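Local atomic coordinates of GRMZM2G135359 pseudokinase (Zea mays, PDB entry 6EAS), a protein that is a drought-responsive inactive kinase, probably membrane-bound, whose kinase-fold domain forms this chain and holds a pyrimidine ligand in the cleft where active kinases bind ATP. Residues N102-L107 against S189-W194; A68-L73 against M120-A125; N127-E132 against T177-D182. All coordinates share one frame; numbering follows the deposited sequence.

Interaction 1 of 3, residues N102-L107 against S189-W194. With J3A (6-(4-methylpiperazin-1-yl)-N-(5-methyl-1H-pyrazol-3-yl)-2-[(E)-2-phenylethenyl]pyrimidin-4-amine), chain B.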
loop_
_atom_site.group_PDB
_atom_site.type_symbol
_atom_site.label_atom_id
_atom_site.label_comp_id
_atom_site.label_asym_id
_atom_site.label_seq_id
_atom_site.Cartn_x
_atom_site.Cartn_y
_atom_site.Cartn_z
ATOM N N ASN A 102 -4.672 1.590 -8.370
ATOM C CA ASN A 102 -4.056 0.698 -7.376
ATOM C C ASN A 102 -3.270 1.489 -6.331
ATOM O O ASN A 102 -2.400 0.931 -5.665
ATOM C CB ASN A 102 -3.134 -0.335 -8.013
ATOM C CG ASN A 102 -3.860 -1.236 -8.980
ATOM O OD1 ASN A 102 -3.648 -1.139 -10.185
ATOM N ND2 ASN A 102 -4.713 -2.106 -8.465
ATOM N N PHE A 103 -3.617 2.767 -6.153
ATOM C CA PHE A 103 -3.104 3.567 -5.064
ATOM C C PHE A 103 -4.296 4.002 -4.218
ATOM O O PHE A 103 -5.407 4.190 -4.748
ATOM C CB PHE A 103 -2.301 4.760 -5.592
ATOM C CG PHE A 103 -1.635 5.588 -4.523
ATOM C CD1 PHE A 103 -0.568 5.084 -3.798
ATOM C CD2 PHE A 103 -2.095 6.861 -4.217
ATOM C CE1 PHE A 103 0.034 5.835 -2.797
ATOM C CE2 PHE A 103 -1.484 7.617 -3.229
ATOM C CZ PHE A 103 -0.418 7.108 -2.524
ATOM N N MET A 104 -4.071 4.123 -2.908
ATOM C CA MET A 104 -5.055 4.657 -2.013
ATOM C C MET A 104 -4.996 6.188 -2.131
ATOM O O MET A 104 -4.217 6.876 -1.468
ATOM C CB MET A 104 -4.823 4.211 -0.569
ATOM C CG MET A 104 -5.823 4.809 0.402
ATOM S SD MET A 104 -5.864 3.937 1.978
ATOM C CE MET A 104 -6.835 2.521 1.448
ATOM N N ASN A 105 -5.826 6.700 -3.032
ATOM C CA ASN A 105 -5.715 8.069 -3.520
ATOM C C ASN A 105 -6.171 9.065 -2.456
ATOM O O ASN A 105 -7.147 8.827 -1.767
ATOM C CB ASN A 105 -6.553 8.243 -4.784
ATOM C CG ASN A 105 -6.002 7.422 -5.919
ATOM O OD1 ASN A 105 -4.860 7.630 -6.303
ATOM N ND2 ASN A 105 -6.777 6.484 -6.429
ATOM N N LEU A 106 -5.448 10.184 -2.365
ATOM C CA LEU A 106 -5.856 11.353 -1.581
ATOM C C LEU A 106 -7.092 11.986 -2.233
ATOM O O LEU A 106 -7.076 12.268 -3.424
ATOM C CB LEU A 106 -4.679 12.332 -1.557
ATOM C CG LEU A 106 -4.860 13.577 -0.699
ATOM C CD1 LEU A 106 -4.641 13.241 0.770
ATOM C CD2 LEU A 106 -3.908 14.685 -1.145
ATOM N N LEU A 107 -8.176 12.159 -1.466
ATOM C CA LEU A 107 -9.439 12.715 -1.989
ATOM C C LEU A 107 -9.605 14.181 -1.575
ATOM O O LEU A 107 -10.492 14.875 -2.075
ATOM C CB LEU A 107 -10.620 11.910 -1.446
ATOM C CG LEU A 107 -10.661 10.440 -1.849
ATOM C CD1 LEU A 107 -11.914 9.782 -1.293
ATOM C CD2 LEU A 107 -10.595 10.304 -3.359
ATOM N N SER A 189 -0.823 2.195 -0.070
ATOM C CA SER A 189 -1.101 3.415 0.689
ATOM C C SER A 189 0.184 4.146 1.101
ATOM O O SER A 189 1.262 3.551 1.243
ATOM C CB SER A 189 -1.862 3.093 1.916
ATOM O OG SER A 189 -1.005 2.428 2.826
ATOM N N ASP A 190 0.012 5.436 1.391
ATOM C CA ASP A 190 0.992 6.241 2.126
ATOM C C ASP A 190 0.227 7.147 3.092
ATOM O O ASP A 190 -0.081 8.284 2.761
ATOM C CB ASP A 190 1.864 7.048 1.171
ATOM C CG ASP A 190 2.840 7.994 1.854
ATOM O OD1 ASP A 190 3.011 7.910 3.100
ATOM O OD2 ASP A 190 3.403 8.830 1.138
ATOM N N LEU A 191 -0.093 6.609 4.269
ATOM C CA LEU A 191 -0.925 7.275 5.250
ATOM C C LEU A 191 -0.088 8.171 6.172
ATOM O O LEU A 191 -0.579 9.209 6.623
ATOM C CB LEU A 191 -1.677 6.218 6.056
ATOM C CG LEU A 191 -2.487 5.227 5.226
ATOM C CD1 LEU A 191 -3.030 4.112 6.108
ATOM C CD2 LEU A 191 -3.617 5.931 4.492
ATOM N N GLU A 192 1.159 7.769 6.440
ATOM C CA GLU A 192 1.985 8.385 7.469
ATOM C C GLU A 192 2.369 9.807 7.057
ATOM O O GLU A 192 2.838 10.022 5.949
ATOM C CB GLU A 192 3.259 7.574 7.703
ATOM C CG GLU A 192 3.011 6.185 8.256
ATOM C CD GLU A 192 2.059 6.132 9.436
ATOM O OE1 GLU A 192 2.314 6.843 10.433
ATOM O OE2 GLU A 192 1.053 5.402 9.340
ATOM N N PHE A 193 2.179 10.761 7.979
ATOM C CA PHE A 193 2.661 12.131 7.798
ATOM C C PHE A 193 4.190 12.071 7.693
ATOM O O PHE A 193 4.827 11.291 8.394
ATOM C CB PHE A 193 2.188 13.039 8.937
ATOM C CG PHE A 193 0.719 13.378 8.899
ATOM C CD1 PHE A 193 -0.231 12.493 9.390
ATOM C CD2 PHE A 193 0.281 14.582 8.369
ATOM C CE1 PHE A 193 -1.582 12.801 9.343
ATOM C CE2 PHE A 193 -1.072 14.889 8.332
ATOM C CZ PHE A 193 -2.002 13.999 8.818
ATOM N N TRP A 194 4.752 12.886 6.795
ATOM C CA TRP A 194 6.164 12.809 6.421
ATOM C C TRP A 194 7.040 13.358 7.558
ATOM O O TRP A 194 7.567 14.464 7.467
ATOM C CB TRP A 194 6.388 13.538 5.091
ATOM C CG TRP A 194 5.866 12.786 3.903
ATOM C CD1 TRP A 194 4.992 11.736 3.906
ATOM C CD2 TRP A 194 6.176 13.039 2.521
ATOM N NE1 TRP A 194 4.739 11.315 2.628
ATOM C CE2 TRP A 194 5.457 12.090 1.756
ATOM C CE3 TRP A 194 6.993 13.964 1.859
ATOM C CZ2 TRP A 194 5.535 12.043 0.364
ATOM C CZ3 TRP A 194 7.070 13.916 0.484
ATOM C CH2 TRP A 194 6.348 12.969 -0.250
HETATM C C4 J3A B . -4.362 1.099 10.017
HETATM C C14 J3A B . -13.596 -3.775 8.164
HETATM C C5 J3A B . -3.325 1.250 10.923
HETATM C C6 J3A B . -3.458 0.791 12.216
HETATM C C11 J3A B . -10.515 -1.367 6.612
HETATM C C7 J3A B . -6.655 0.327 9.433
HETATM C C8 J3A B . -7.475 -0.708 9.359
HETATM C C9 J3A B . -8.543 -0.917 8.361
HETATM C C10 J3A B . -10.373 -2.171 7.757
HETATM C C12 J3A B . -9.610 -0.321 6.430
HETATM C C13 J3A B . -12.392 -3.560 7.270
HETATM N N1 J3A B . -9.376 -1.930 8.622
HETATM N N2 J3A B . -8.615 -0.115 7.289
HETATM C C3 J3A B . -5.559 0.492 10.393
HETATM N N3 J3A B . -11.192 -3.234 8.034
HETATM C C1 J3A B . -4.628 0.180 12.608
HETATM C C2 J3A B . -5.667 0.024 11.705
HETATM N N4 J3A B . -13.232 -3.716 9.578
HETATM C C15 J3A B . -12.124 -4.633 9.830
HETATM C C16 J3A B . -10.881 -4.208 9.076
HETATM C C17 J3A B . -14.377 -4.029 10.437
HETATM N N5 J3A B . -9.722 0.504 5.316
HETATM C C18 J3A B . -9.057 1.683 5.022
HETATM N N6 J3A B . -9.403 2.413 3.965
HETATM N N7 J3A B . -8.536 3.459 3.971
HETATM C C19 J3A B . -7.674 3.399 4.984
HETATM C C20 J3A B . -7.959 2.251 5.681
HETATM C C21 J3A B . -6.635 4.445 5.188
HETATM O O HOH W 1 -2.624 6.578 0.498
#
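M104 sends CG anti to its backbone N (chi1 178°) and then bends at its end (chi3 -78°). L191 turns CG to the side of its own backbone N, opposite the carbonyl carbon (chi1 -54°). These two settings bring M104 SD to 3.9 Å from L191 CD2. The branch that touches the sulfur also meets the bound ligand J3A, with L191 CD2 3.4 Å from the methyl carbon C21. M104 CE reaches farther and lies 3.2 Å from J3A N7 of the pyrazole. The two side chains thus form one apolar patch against the methylpyrazole end of the ligand. Nearer the backbone, M104 CB rests on S189, 4.0 Å from S189 CA. S189 OG is engaged elsewhere and bonds T177 O. The fold is that of a protein kinase. D190-L191-E192 occupies the place of the Asp-Phe-Gly motif, and 102-107 leads into strand 106-113 of the N-lobe sheet. Only the aspartate of that motif is kept. The F103 ring comes close to the backbone at S189 and D190, with CE1 4.2 Å from D190 N. The ring meets the backbone at a slant, and its CZ also approaches D190 CB. The two segments share no direct hydrogen bond. A water joins them instead. It donates to M104 O and accepts from D190 N at 3.0 Å. The D190 carboxylate has two different partners. W194 NE1 donates to D190 OD2 over 3.2 Å, using the syn lone pair of that oxygen. The oxygen sits close to the indole plane. D190 OD1 pairs with R171 in a salt bridge, and the two grips together should fix the rotation of the carboxylate. On the other segment, F103 O accepts from K187 NZ.

Interaction 2 of 3, residues A68-L73 against M120-A125; sequences AVASSL and MVFEYA. With J3A (6-(4-methylpiperazin-1-yl)-N-(5-methyl-1H-pyrazol-3-yl)-2-[(E)-2-phenylethenyl]pyrimidin-4-amine), chain B.
A70, which packs against F122, is an alanine where active kinases carry the lysine of the Val-Ala-x-Lys motif. Its short methyl group lies at the rim of the F122 ring, with A70 CB 4.0 Å from F122 CE2. This is the five-stranded antiparallel N-lobe sheet of the kinase fold. Strand 66-72 pairs here with strand 116-123, which runs on into the hinge. Two hydrogen-bonded pairs, A68 with F122 and A70 with M120, enclose the non-hydrogen-bonded pair V69 with V121. Among the four backbone bonds, A70 N donates to M120 O over 2.7 Å and A68 N to F122 O over 2.9 Å. V69 and V121 point to one face of the sheet, where V69 CG2 and V121 CG2 meet at 4.3 Å. A68, A70 and F122 turn to the other face. F122 holds the gatekeeper position and also touches L95 of helix 82-97. The carboxylate of E123 leads away to a salt bridge with K187. At the hinge the backbone of E123 and A125 makes three hydrogen bonds to J3A. J3A N7 donates to E123 O, and J3A N5 donates to A125 O over 2.9 Å. The straightest bond runs from A125 N to J3A N6, 2.8 Å long at 178°. A68 CB packs against the pyrazole, 3.2 Å from J3A N7.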
loop_
_atom_site.group_PDB
_atom_site.type_symbol
_atom_site.label_atom_id
_atom_site.label_comp_id
_atom_site.label_asym_id
_atom_site.label_seq_id
_atom_site.Cartn_x
_atom_site.Cartn_y
_atom_site.Cartn_z
ATOM N N ALA A 68 -11.583 7.399 4.561
ATOM C CA ALA A 68 -10.695 7.187 5.694
ATOM C C ALA A 68 -9.948 8.498 5.962
ATOM O O ALA A 68 -9.188 8.971 5.109
ATOM C CB ALA A 68 -9.743 6.053 5.372
ATOM N N VAL A 69 -10.205 9.106 7.119
ATOM C CA VAL A 69 -9.653 10.396 7.440
ATOM C C VAL A 69 -8.417 10.200 8.323
ATOM O O VAL A 69 -8.509 9.652 9.414
ATOM C CB VAL A 69 -10.709 11.282 8.116
ATOM C CG1 VAL A 69 -10.112 12.583 8.614
ATOM C CG2 VAL A 69 -11.887 11.538 7.179
ATOM N N ALA A 70 -7.263 10.670 7.839
ATOM C CA ALA A 70 -6.011 10.608 8.595
ATOM C C ALA A 70 -5.747 11.967 9.250
ATOM O O ALA A 70 -5.527 12.952 8.561
ATOM C CB ALA A 70 -4.882 10.196 7.683
ATOM N N SER A 71 -5.753 11.983 10.588
ATOM C CA SER A 71 -5.591 13.190 11.396
ATOM C C SER A 71 -4.263 13.136 12.165
ATOM O O SER A 71 -3.969 12.136 12.805
ATOM C CB SER A 71 -6.734 13.352 12.355
ATOM O OG SER A 71 -6.710 14.648 12.939
ATOM N N SER A 72 -3.485 14.229 12.132
ATOM C CA SER A 72 -2.269 14.312 12.927
ATOM C C SER A 72 -2.581 14.067 14.410
ATOM O O SER A 72 -3.698 14.301 14.872
ATOM C CB SER A 72 -1.595 15.636 12.753
ATOM O OG SER A 72 -0.420 15.691 13.548
ATOM N N LEU A 73 -1.558 13.643 15.157
ATOM C CA LEU A 73 -1.652 13.406 16.589
ATOM C C LEU A 73 -1.301 14.671 17.392
ATOM O O LEU A 73 -1.035 14.576 18.577
ATOM C CB LEU A 73 -0.730 12.231 16.927
ATOM C CG LEU A 73 -1.089 10.931 16.205
ATOM C CD1 LEU A 73 -0.075 9.826 16.480
ATOM C CD2 LEU A 73 -2.493 10.476 16.579
ATOM N N MET A 120 -5.728 14.549 6.227
ATOM C CA MET A 120 -5.782 14.109 4.842
ATOM C C MET A 120 -6.893 13.066 4.716
ATOM O O MET A 120 -7.022 12.216 5.589
ATOM C CB MET A 120 -4.461 13.473 4.415
ATOM C CG MET A 120 -3.287 14.373 4.673
ATOM S SD MET A 120 -1.749 13.695 4.039
ATOM C CE MET A 120 -0.604 14.774 4.896
ATOM N N VAL A 121 -7.649 13.134 3.619
ATOM C CA VAL A 121 -8.824 12.309 3.390
ATOM C C VAL A 121 -8.497 11.330 2.264
ATOM O O VAL A 121 -8.165 11.753 1.159
ATOM C CB VAL A 121 -10.061 13.149 3.041
ATOM C CG1 VAL A 121 -11.271 12.279 2.728
ATOM C CG2 VAL A 121 -10.388 14.127 4.148
ATOM N N PHE A 122 -8.605 10.035 2.571
ATOM C CA PHE A 122 -8.242 8.987 1.635
ATOM C C PHE A 122 -9.466 8.145 1.272
ATOM O O PHE A 122 -10.474 8.180 1.945
ATOM C CB PHE A 122 -7.165 8.099 2.244
ATOM C CG PHE A 122 -5.815 8.755 2.386
ATOM C CD1 PHE A 122 -4.973 8.893 1.294
ATOM C CD2 PHE A 122 -5.374 9.206 3.624
ATOM C CE1 PHE A 122 -3.720 9.478 1.432
ATOM C CE2 PHE A 122 -4.129 9.801 3.759
ATOM C CZ PHE A 122 -3.310 9.940 2.662
ATOM N N GLU A 123 -9.335 7.433 0.159
ATOM C CA GLU A 123 -10.273 6.420 -0.278
ATOM C C GLU A 123 -10.448 5.409 0.850
ATOM O O GLU A 123 -9.528 5.187 1.640
ATOM C CB GLU A 123 -9.717 5.739 -1.522
ATOM C CG GLU A 123 -9.727 6.624 -2.747
ATOM C CD GLU A 123 -9.185 5.931 -3.976
ATOM O OE1 GLU A 123 -8.164 5.245 -3.857
ATOM O OE2 GLU A 123 -9.779 6.077 -5.038
ATOM N N TYR A 124 -11.645 4.842 0.961
ATOM C CA TYR A 124 -11.884 3.828 1.963
ATOM C C TYR A 124 -11.842 2.464 1.284
ATOM O O TYR A 124 -12.557 2.240 0.299
ATOM C CB TYR A 124 -13.225 4.002 2.675
ATOM C CG TYR A 124 -13.492 2.890 3.654
ATOM C CD1 TYR A 124 -12.746 2.785 4.816
ATOM C CD2 TYR A 124 -14.429 1.903 3.385
ATOM C CE1 TYR A 124 -12.935 1.743 5.703
ATOM C CE2 TYR A 124 -14.660 0.872 4.281
ATOM C CZ TYR A 124 -13.908 0.792 5.441
ATOM O OH TYR A 124 -14.087 -0.231 6.316
ATOM N N ALA A 125 -10.992 1.574 1.811
ATOM C CA ALA A 125 -10.882 0.190 1.320
ATOM C C ALA A 125 -11.643 -0.726 2.266
ATOM O O ALA A 125 -11.211 -0.993 3.378
ATOM C CB ALA A 125 -9.426 -0.215 1.211
HETATM C C4 J3A B . -4.362 1.099 10.017
HETATM C C14 J3A B . -13.596 -3.775 8.164
HETATM C C5 J3A B . -3.325 1.250 10.923
HETATM C C6 J3A B . -3.458 0.791 12.216
HETATM C C11 J3A B . -10.515 -1.367 6.612
HETATM C C7 J3A B . -6.655 0.327 9.433
HETATM C C8 J3A B . -7.475 -0.708 9.359
HETATM C C9 J3A B . -8.543 -0.917 8.361
HETATM C C10 J3A B . -10.373 -2.171 7.757
HETATM C C12 J3A B . -9.610 -0.321 6.430
HETATM C C13 J3A B . -12.392 -3.560 7.270
HETATM N N1 J3A B . -9.376 -1.930 8.622
HETATM N N2 J3A B . -8.615 -0.115 7.289
HETATM C C3 J3A B . -5.559 0.492 10.393
HETATM N N3 J3A B . -11.192 -3.234 8.034
HETATM C C1 J3A B . -4.628 0.180 12.608
HETATM C C2 J3A B . -5.667 0.024 11.705
HETATM N N4 J3A B . -13.232 -3.716 9.578
HETATM C C15 J3A B . -12.124 -4.633 9.830
HETATM C C16 J3A B . -10.881 -4.208 9.076
HETATM C C17 J3A B . -14.377 -4.029 10.437
HETATM N N5 J3A B . -9.722 0.504 5.316
HETATM C C18 J3A B . -9.057 1.683 5.022
HETATM N N6 J3A B . -9.403 2.413 3.965
HETATM N N7 J3A B . -8.536 3.459 3.971
HETATM C C19 J3A B . -7.674 3.399 4.984
HETATM C C20 J3A B . -7.959 2.251 5.681
HETATM C C21 J3A B . -6.635 4.445 5.188
#

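Interaction 3 of 3, residues N127-E132 against T177-D182; sequences NGTLFE and TVYLTD. With J3A (6-(4-methylpiperazin-1-yl)-N-(5-methyl-1H-pyrazol-3-yl)-2-[(E)-2-phenylethenyl]pyrimidin-4-amine), chain B.
T129 and Y179 meet methyl to ring. T129 CG2 stands over one face of the Y179 ring, 4.1 Å from its centroid and 28° off the normal, a CH-pi contact. The opposite face is turned to the ligand J3A, and Y179 CE2 comes within 3.4 Å of J3A C20. Y179 therefore lies as a flat layer between the T129 methyl and the ligand, in the floor of the nucleotide cleft of the kinase fold. The first torsion of T129 (chi1 68°) sets OG1 between its backbone N and carbonyl carbon. This leaves CG2 for the ring and turns OG1 to the helix, where it accepts from E132 N. T129 is thus the N-cap of helix 130-136. N127 points its side chain at the other end of the strand. Its ND2 donates to T181 O over 2.9 Å in an almost straight bond. T181 O lies in the amide plane of N127, while ND2 stands above the plane of the T181 carbonyl. N127 CB also packs against L180 CB at 3.9 Å. L130 and V178 touch near their backbones, CB to CB at 4.2 Å. Backbone bonds hold the register. L180 N donates to G128 O over 2.8 Å, and L130 N to V178 O over 2.9 Å. G128 has a positive phi (58°), and its CA lies 3.4 Å from J3A C11. The contact joins the end of the hinge to the strand that follows the counterpart of the catalytic loop. Strand 178-180 pairs on with strand 186-188. L130 and L180 pack on I150, and V178 on I154, both of helix 144-163.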
loop_
_atom_site.group_PDB
_atom_site.type_symbol
_atom_site.label_atom_id
_atom_site.label_comp_id
_atom_site.label_asym_id
_atom_site.label_seq_id
_atom_site.Cartn_x
_atom_site.Cartn_y
_atom_site.Cartn_z
ATOM N N ASN A 127 -12.101 -3.981 2.481
ATOM C CA ASN A 127 -11.568 -5.312 2.869
ATOM C C ASN A 127 -10.232 -5.207 3.627
ATOM O O ASN A 127 -9.524 -6.210 3.784
ATOM C CB ASN A 127 -11.536 -6.250 1.664
ATOM C CG ASN A 127 -12.917 -6.812 1.388
ATOM O OD1 ASN A 127 -13.510 -7.439 2.259
ATOM N ND2 ASN A 127 -13.429 -6.610 0.192
ATOM N N GLY A 128 -9.901 -4.019 4.139
ATOM C CA GLY A 128 -8.744 -3.844 5.010
ATOM C C GLY A 128 -7.441 -4.273 4.355
ATOM O O GLY A 128 -7.304 -4.193 3.133
ATOM N N THR A 129 -6.477 -4.727 5.172
ATOM C CA THR A 129 -5.106 -4.925 4.717
ATOM C C THR A 129 -4.888 -6.322 4.117
ATOM O O THR A 129 -5.540 -7.295 4.484
ATOM C CB THR A 129 -4.075 -4.716 5.831
ATOM O OG1 THR A 129 -4.227 -5.765 6.794
ATOM C CG2 THR A 129 -4.202 -3.355 6.480
ATOM N N LEU A 130 -3.917 -6.389 3.213
ATOM C CA LEU A 130 -3.424 -7.628 2.641
ATOM C C LEU A 130 -2.926 -8.530 3.780
ATOM O O LEU A 130 -3.328 -9.695 3.854
ATOM C CB LEU A 130 -2.329 -7.335 1.610
ATOM C CG LEU A 130 -1.707 -8.571 0.941
ATOM C CD1 LEU A 130 -2.755 -9.412 0.226
ATOM C CD2 LEU A 130 -0.586 -8.186 -0.010
ATOM N N PHE A 131 -2.111 -7.974 4.686
ATOM C CA PHE A 131 -1.623 -8.690 5.869
ATOM C C PHE A 131 -2.765 -9.460 6.544
ATOM O O PHE A 131 -2.619 -10.652 6.798
ATOM C CB PHE A 131 -0.940 -7.761 6.877
ATOM C CG PHE A 131 -0.402 -8.478 8.097
ATOM C CD1 PHE A 131 -1.247 -8.855 9.131
ATOM C CD2 PHE A 131 0.945 -8.788 8.204
ATOM C CE1 PHE A 131 -0.746 -9.518 10.246
ATOM C CE2 PHE A 131 1.443 -9.451 9.314
ATOM C CZ PHE A 131 0.592 -9.817 10.331
ATOM N N GLU A 132 -3.883 -8.787 6.827
ATOM C CA GLU A 132 -5.019 -9.405 7.509
ATOM C C GLU A 132 -5.498 -10.645 6.737
ATOM O O GLU A 132 -5.742 -11.701 7.356
ATOM C CB GLU A 132 -6.183 -8.431 7.669
ATOM C CG GLU A 132 -7.254 -8.938 8.610
ATOM C CD GLU A 132 -8.597 -8.237 8.512
ATOM O OE1 GLU A 132 -8.649 -7.104 7.989
ATOM O OE2 GLU A 132 -9.596 -8.837 8.954
ATOM N N THR A 177 0.498 -2.152 4.623
ATOM C CA THR A 177 0.206 -0.850 4.025
ATOM C C THR A 177 -0.443 -1.012 2.641
ATOM O O THR A 177 -0.632 -0.013 1.948
ATOM C CB THR A 177 1.455 0.043 3.937
ATOM O OG1 THR A 177 2.332 -0.530 2.975
ATOM C CG2 THR A 177 2.140 0.250 5.269
ATOM N N VAL A 178 -0.763 -2.255 2.243
ATOM C CA VAL A 178 -1.536 -2.546 1.053
ATOM C C VAL A 178 -2.967 -2.906 1.460
ATOM O O VAL A 178 -3.186 -3.752 2.337
ATOM C CB VAL A 178 -0.876 -3.676 0.227
ATOM C CG1 VAL A 178 -1.710 -4.065 -0.974
ATOM C CG2 VAL A 178 0.519 -3.284 -0.195
ATOM N N TYR A 179 -3.946 -2.213 0.858
ATOM C CA TYR A 179 -5.328 -2.376 1.208
ATOM C C TYR A 179 -6.065 -3.055 0.064
ATOM O O TYR A 179 -5.571 -3.116 -1.063
ATOM C CB TYR A 179 -5.955 -1.035 1.607
ATOM C CG TYR A 179 -5.486 -0.541 2.948
ATOM C CD1 TYR A 179 -4.276 0.108 3.082
ATOM C CD2 TYR A 179 -6.233 -0.756 4.091
ATOM C CE1 TYR A 179 -3.827 0.546 4.319
ATOM C CE2 TYR A 179 -5.813 -0.311 5.327
ATOM C CZ TYR A 179 -4.603 0.351 5.442
ATOM O OH TYR A 179 -4.167 0.758 6.670
ATOM N N LEU A 180 -7.268 -3.551 0.373
ATOM C CA LEU A 180 -8.046 -4.305 -0.587
ATOM C C LEU A 180 -9.442 -3.693 -0.735
ATOM O O LEU A 180 -10.132 -3.467 0.256
ATOM C CB LEU A 180 -8.142 -5.752 -0.109
ATOM C CG LEU A 180 -6.807 -6.476 -0.041
ATOM C CD1 LEU A 180 -6.929 -7.721 0.811
ATOM C CD2 LEU A 180 -6.317 -6.801 -1.437
ATOM N N THR A 181 -9.817 -3.450 -1.992
ATOM C CA THR A 181 -11.118 -2.879 -2.371
ATOM C C THR A 181 -12.222 -3.934 -2.222
ATOM O O THR A 181 -11.958 -5.096 -1.827
ATOM C CB THR A 181 -11.071 -2.366 -3.814
ATOM O OG1 THR A 181 -10.901 -3.514 -4.648
ATOM C CG2 THR A 181 -9.950 -1.382 -4.063
ATOM N N ASP A 182 -13.453 -3.518 -2.559
ATOM C CA ASP A 182 -14.642 -4.365 -2.574
ATOM C C ASP A 182 -14.364 -5.643 -3.366
ATOM O O ASP A 182 -14.708 -6.730 -2.918
ATOM C CB ASP A 182 -15.872 -3.625 -3.122
ATOM C CG ASP A 182 -15.719 -3.006 -4.511
ATOM O OD1 ASP A 182 -14.566 -2.940 -5.041
ATOM O OD2 ASP A 182 -16.757 -2.561 -5.059
HETATM C C4 J3A B . -4.362 1.099 10.017
HETATM C C14 J3A B . -13.596 -3.775 8.164
HETATM C C5 J3A B . -3.325 1.250 10.923
HETATM C C6 J3A B . -3.458 0.791 12.216
HETATM C C11 J3A B . -10.515 -1.367 6.612
HETATM C C7 J3A B . -6.655 0.327 9.433
HETATM C C8 J3A B . -7.475 -0.708 9.359
HETATM C C9 J3A B . -8.543 -0.917 8.361
HETATM C C10 J3A B . -10.373 -2.171 7.757
HETATM C C12 J3A B . -9.610 -0.321 6.430
HETATM C C13 J3A B . -12.392 -3.560 7.270
HETATM N N1 J3A B . -9.376 -1.930 8.622
HETATM N N2 J3A B . -8.615 -0.115 7.289
HETATM C C3 J3A B . -5.559 0.492 10.393
HETATM N N3 J3A B . -11.192 -3.234 8.034
HETATM C C1 J3A B . -4.628 0.180 12.608
HETATM C C2 J3A B . -5.667 0.024 11.705
HETATM N N4 J3A B . -13.232 -3.716 9.578
HETATM C C15 J3A B . -12.124 -4.633 9.830
HETATM C C16 J3A B . -10.881 -4.208 9.076
HETATM C C17 J3A B . -14.377 -4.029 10.437
HETATM N N5 J3A B . -9.722 0.504 5.316
HETATM C C18 J3A B . -9.057 1.683 5.022
HETATM N N6 J3A B . -9.403 2.413 3.965
HETATM N N7 J3A B . -8.536 3.459 3.971
HETATM C C19 J3A B . -7.674 3.399 4.984
HETATM C C20 J3A B . -7.959 2.251 5.681
HETATM C C21 J3A B . -6.635 4.445 5.188
#

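From the N terminus, residues 68-73 open interaction 2, which closes at 120-125 over a loop holding helix 82-97 and strand 106-113. Before it closes, residues 102-107 start interaction 1, so these two cross. They share the N-lobe sheet, where L107 N meets V121 O. The chain then leaves the hinge and opens interaction 3 at 127-132. That loop carries helices 130-136 and 144-163 and closes at 177-182. Interaction 3 follows interaction 2 in series and nests inside interaction 1, which closes last, at 189-194. Interaction 1 thus ties the N-lobe to the loop after strand 186-188. All three touch J3A, between the lobes.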